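Local coordinates for uncharacterized protein RPA4348 (Rhodopseudomonas palustris, PDB 3DM8) that is of unknown function but belongs to the nuclear transport factor 2 family, carries a SnoaL-like domain and may act as an isomerase, at residues A[27-38]-A[114-125]. Residues are numbered along the deposited sequence; the frame is centred on the assembly and turned at random.
Sequences TIIDDNIDWAIY and GRLTNLRMVLDT. With CE9 (dodecyl nona ethylene glycol ether), chain B.
Asp34 and Arg120 lock together on one face of a parallel strand pair, 33-38 beside 115-123. NH1 and NH2 of Arg120 both close on Asp34 OD1, at 2.8 Å from NH1, meeting it from the same side, above the carboxylate plane, while OD1 stays near the guanidinium plane. Arg120 NH2 also donates to Leu119 O (3.0 Å) and more weakly to Asp34 O; a bend at chi2 (-63°) folds the arginine back over Ala36, whose CB lies against a guanidinium face. Leu119 O thus serves two donors, Ala36 N and Arg120 NH2, from opposite faces of its carbonyl. A leucine in place of Arg120 would probably leave the Asp34 carboxylate without its countercharge and Leu119 O with one donor fewer. Asp34 OD2 lies 3.7 Å from C33 of the bound detergent, which is assigned to chain B.

Between the strands, amides and carbonyls alternate as partners: Asp34 N to Thr117 O, Leu119 N to Asp34 O, Ala36 N to Leu119 O, Met121 N to Ala36 O and Tyr38 N to Met121 O. Around Ile29, where helix 23-28 gives way to strand 29-30, the pattern recurs: Leu116 N to Ile28 O and Asp30 N to Leu116 O (2.9 Å). At the turn, Asp30 divides its oxygens: OD2 accepts from Asn32 N in an Asx turn, while OD1 accepts from a water and, in a salt bridge, a weak hydrogen bond from Arg115 NE (3.3 Å). Another water donates to Asn32 O and Thr117 O.

On the opposite face, Leu119 CD2 sits over the six-membered ring of Trp35, 3.9 Å from its centroid, and Leu116 CD2 meets Ile33 CD1 (3.5 Å). Strand 100-112 and helix 53-66 extend this apolar layer, consistent with the curved mixed sheet packed against helices of the NTF2-like alpha+beta fold.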
# COMPACT_ATOMS: atom_id res chain seq x y z
N THR A 27 14.32 -18.09 -11.13
CA THR A 27 15.16 -18.69 -10.10
C THR A 27 14.70 -18.27 -8.71
O THR A 27 14.71 -19.04 -7.75
CB THR A 27 16.64 -18.33 -10.31
OG1 THR A 27 17.04 -18.93 -11.54
CG2 THR A 27 17.49 -18.84 -9.22
N ILE A 28 14.30 -17.02 -8.64
CA ILE A 28 14.02 -16.35 -7.37
C ILE A 28 12.63 -16.56 -6.86
O ILE A 28 12.41 -16.48 -5.68
CB ILE A 28 14.38 -14.84 -7.40
CG1 ILE A 28 14.57 -14.29 -5.98
CG2 ILE A 28 13.35 -14.02 -8.11
CD1 ILE A 28 15.37 -12.91 -5.94
N ILE A 29 11.71 -16.86 -7.75
CA ILE A 29 10.31 -17.09 -7.34
C ILE A 29 10.16 -18.52 -6.79
O ILE A 29 10.54 -19.50 -7.46
CB ILE A 29 9.35 -16.89 -8.52
CG1 ILE A 29 9.33 -15.42 -8.99
CG2 ILE A 29 7.90 -17.26 -8.12
CD1 ILE A 29 9.15 -14.45 -7.87
N ASP A 30 9.66 -18.68 -5.55
CA ASP A 30 9.49 -20.03 -4.96
C ASP A 30 8.44 -20.80 -5.73
O ASP A 30 7.46 -20.23 -6.17
CB ASP A 30 9.01 -19.95 -3.51
CG ASP A 30 9.04 -21.29 -2.79
OD1 ASP A 30 10.14 -21.70 -2.33
OD2 ASP A 30 7.97 -21.89 -2.60
N ASP A 31 8.62 -22.12 -5.82
CA ASP A 31 7.70 -22.92 -6.58
C ASP A 31 6.27 -22.77 -6.07
O ASP A 31 5.29 -22.88 -6.85
CB ASP A 31 8.04 -24.41 -6.54
CG ASP A 31 9.22 -24.82 -7.43
OD1 ASP A 31 9.72 -24.00 -8.23
OD2 ASP A 31 9.60 -26.02 -7.34
N ASN A 32 6.14 -22.48 -4.77
CA ASN A 32 4.82 -22.41 -4.14
C ASN A 32 4.51 -21.05 -3.62
O ASN A 32 3.77 -20.89 -2.66
CB ASN A 32 4.68 -23.43 -3.00
CG ASN A 32 4.92 -24.85 -3.49
OD1 ASN A 32 5.90 -25.55 -3.08
ND2 ASN A 32 4.12 -25.26 -4.42
N ILE A 33 5.06 -20.05 -4.29
CA ILE A 33 4.78 -18.66 -3.91
C ILE A 33 3.28 -18.38 -3.71
O ILE A 33 2.40 -18.83 -4.48
CB ILE A 33 5.37 -17.67 -4.92
CG1 ILE A 33 5.21 -16.20 -4.42
CG2 ILE A 33 4.72 -17.86 -6.33
CD1 ILE A 33 6.08 -15.21 -5.14
N ASP A 34 3.02 -17.59 -2.67
CA ASP A 34 1.67 -17.09 -2.34
C ASP A 34 1.63 -15.62 -2.64
O ASP A 34 2.24 -14.82 -1.98
CB ASP A 34 1.41 -17.36 -0.87
CG ASP A 34 0.04 -16.95 -0.40
OD1 ASP A 34 -0.58 -16.01 -0.93
OD2 ASP A 34 -0.39 -17.60 0.61
N TRP A 35 0.93 -15.27 -3.73
CA TRP A 35 1.01 -13.94 -4.36
C TRP A 35 -0.33 -13.25 -4.49
O TRP A 35 -1.38 -13.88 -4.76
CB TRP A 35 1.57 -14.14 -5.78
CG TRP A 35 1.58 -13.01 -6.79
CD1 TRP A 35 0.53 -12.55 -7.55
CD2 TRP A 35 2.74 -12.35 -7.29
NE1 TRP A 35 0.97 -11.59 -8.42
CE2 TRP A 35 2.33 -11.46 -8.29
CE3 TRP A 35 4.09 -12.42 -6.99
CZ2 TRP A 35 3.22 -10.67 -8.98
CZ3 TRP A 35 4.97 -11.60 -7.61
CH2 TRP A 35 4.56 -10.72 -8.60
N ALA A 36 -0.32 -11.93 -4.28
CA ALA A 36 -1.53 -11.13 -4.65
C ALA A 36 -1.22 -9.70 -4.94
O ALA A 36 -0.49 -9.03 -4.20
CB ALA A 36 -2.68 -11.23 -3.56
N ILE A 37 -1.81 -9.20 -6.02
CA ILE A 37 -1.78 -7.78 -6.28
C ILE A 37 -3.20 -7.32 -6.31
O ILE A 37 -3.97 -7.83 -7.08
CB ILE A 37 -1.14 -7.40 -7.64
CG1 ILE A 37 0.28 -7.88 -7.76
CG2 ILE A 37 -1.19 -5.85 -7.85
CD1 ILE A 37 0.76 -7.81 -9.24
N TYR A 38 -3.55 -6.37 -5.45
CA TYR A 38 -4.95 -5.98 -5.31
C TYR A 38 -5.29 -4.90 -6.31
O TYR A 38 -4.89 -3.75 -6.19
CB TYR A 38 -5.27 -5.52 -3.87
CG TYR A 38 -5.06 -6.65 -2.89
CD1 TYR A 38 -3.93 -6.68 -2.08
CD2 TYR A 38 -5.94 -7.72 -2.82
CE1 TYR A 38 -3.70 -7.69 -1.22
CE2 TYR A 38 -5.70 -8.77 -1.93
CZ TYR A 38 -4.56 -8.74 -1.14
OH TYR A 38 -4.24 -9.72 -0.23
N GLY A 114 16.25 -17.61 0.11
CA GLY A 114 16.65 -16.65 -0.91
C GLY A 114 15.64 -16.59 -2.02
O GLY A 114 15.86 -16.00 -3.09
N ARG A 115 14.51 -17.23 -1.78
CA ARG A 115 13.43 -17.22 -2.77
C ARG A 115 12.24 -16.46 -2.22
O ARG A 115 11.93 -16.54 -1.04
CB ARG A 115 13.01 -18.65 -3.13
CG ARG A 115 14.10 -19.45 -3.81
CD ARG A 115 13.52 -20.76 -4.37
NE ARG A 115 13.35 -21.65 -3.24
CZ ARG A 115 14.36 -22.36 -2.74
NH1 ARG A 115 15.57 -22.27 -3.29
NH2 ARG A 115 14.17 -23.13 -1.68
N LEU A 116 11.54 -15.79 -3.12
CA LEU A 116 10.29 -15.05 -2.79
C LEU A 116 9.16 -16.05 -2.59
O LEU A 116 8.77 -16.76 -3.51
CB LEU A 116 9.92 -14.07 -3.90
CG LEU A 116 8.70 -13.18 -3.67
CD1 LEU A 116 9.03 -12.19 -2.52
CD2 LEU A 116 8.30 -12.49 -4.93
N THR A 117 8.62 -16.06 -1.38
CA THR A 117 7.58 -17.02 -0.96
C THR A 117 6.21 -16.40 -0.76
O THR A 117 5.18 -17.05 -0.83
CB THR A 117 7.98 -17.78 0.31
OG1 THR A 117 8.24 -16.85 1.37
CG2 THR A 117 9.19 -18.69 0.02
N ASN A 118 6.21 -15.11 -0.53
CA ASN A 118 4.97 -14.36 -0.31
C ASN A 118 5.14 -12.91 -0.80
O ASN A 118 6.12 -12.22 -0.46
CB ASN A 118 4.57 -14.41 1.17
CG ASN A 118 3.11 -14.01 1.40
OD1 ASN A 118 2.73 -12.86 1.19
ND2 ASN A 118 2.29 -14.98 1.76
N LEU A 119 4.16 -12.47 -1.59
CA LEU A 119 4.06 -11.09 -2.01
C LEU A 119 2.65 -10.58 -1.96
O LEU A 119 1.68 -11.27 -2.35
CB LEU A 119 4.64 -10.94 -3.44
CG LEU A 119 4.62 -9.55 -4.06
CD1 LEU A 119 5.85 -9.35 -4.99
CD2 LEU A 119 3.30 -9.18 -4.87
N ARG A 120 2.54 -9.36 -1.43
CA ARG A 120 1.28 -8.63 -1.40
C ARG A 120 1.55 -7.21 -1.82
O ARG A 120 2.50 -6.56 -1.36
CB ARG A 120 0.67 -8.63 0.01
CG ARG A 120 0.17 -9.97 0.53
CD ARG A 120 -0.97 -10.50 -0.31
NE ARG A 120 -1.58 -11.69 0.26
CZ ARG A 120 -1.17 -12.92 -0.01
NH1 ARG A 120 -1.77 -13.95 0.52
NH2 ARG A 120 -0.18 -13.11 -0.83
N MET A 121 0.77 -6.77 -2.79
CA MET A 121 0.88 -5.42 -3.31
C MET A 121 -0.44 -4.70 -3.30
O MET A 121 -1.42 -5.21 -3.77
CB MET A 121 1.43 -5.42 -4.73
CG MET A 121 1.45 -4.04 -5.28
SD MET A 121 1.98 -3.92 -6.98
CE MET A 121 3.66 -4.31 -6.54
N VAL A 122 -0.42 -3.51 -2.74
CA VAL A 122 -1.51 -2.52 -2.78
C VAL A 122 -1.04 -1.34 -3.59
O VAL A 122 0.03 -0.79 -3.35
CB VAL A 122 -1.84 -1.99 -1.35
CG1 VAL A 122 -3.12 -1.13 -1.37
CG2 VAL A 122 -2.02 -3.15 -0.45
N LEU A 123 -1.86 -0.89 -4.52
CA LEU A 123 -1.57 0.35 -5.20
C LEU A 123 -2.75 1.26 -5.39
O LEU A 123 -3.88 0.92 -5.05
CB LEU A 123 -1.00 0.06 -6.58
CG LEU A 123 -1.96 -0.69 -7.47
CD1 LEU A 123 -1.74 -0.20 -8.85
CD2 LEU A 123 -1.70 -2.18 -7.36
N ASP A 124 -2.42 2.48 -5.78
CA ASP A 124 -3.45 3.56 -5.97
C ASP A 124 -4.14 3.27 -7.30
O ASP A 124 -3.80 3.77 -8.37
CB ASP A 124 -2.83 4.97 -5.82
CG ASP A 124 -3.90 6.09 -5.86
OD1 ASP A 124 -5.07 5.80 -6.20
OD2 ASP A 124 -3.55 7.28 -5.68
N THR A 125 -5.12 2.40 -7.16
CA THR A 125 -5.81 1.78 -8.28
C THR A 125 -6.76 2.76 -8.97
O THR A 125 -6.94 2.69 -10.16
CB THR A 125 -6.57 0.51 -7.86
OG1 THR A 125 -7.27 0.78 -6.64
CG2 THR A 125 -5.55 -0.68 -7.71
C29 CE9 B . -7.94 -20.93 -0.56
C30 CE9 B . -7.12 -19.85 -1.27
O31 CE9 B . -5.80 -19.84 -0.73
C32 CE9 B . -4.95 -18.87 -1.33
C33 CE9 B . -3.61 -18.91 -0.63
O34 CE9 B . -3.02 -20.18 -0.85
C35 CE9 B . -2.54 -20.75 0.36
C36 CE9 B . -1.38 -21.67 0.06
O37 CE9 B . -1.88 -23.00 0.02
C38 CE9 B . -2.34 -23.43 1.30
C39 CE9 B . -3.72 -24.04 1.15
OXT CE9 B . -3.70 -25.32 1.78
O HOH W 1 11.94 -21.30 -0.49
O HOH W 2 4.49 -19.62 0.23
O HOH W 3 -4.54 -1.87 -4.43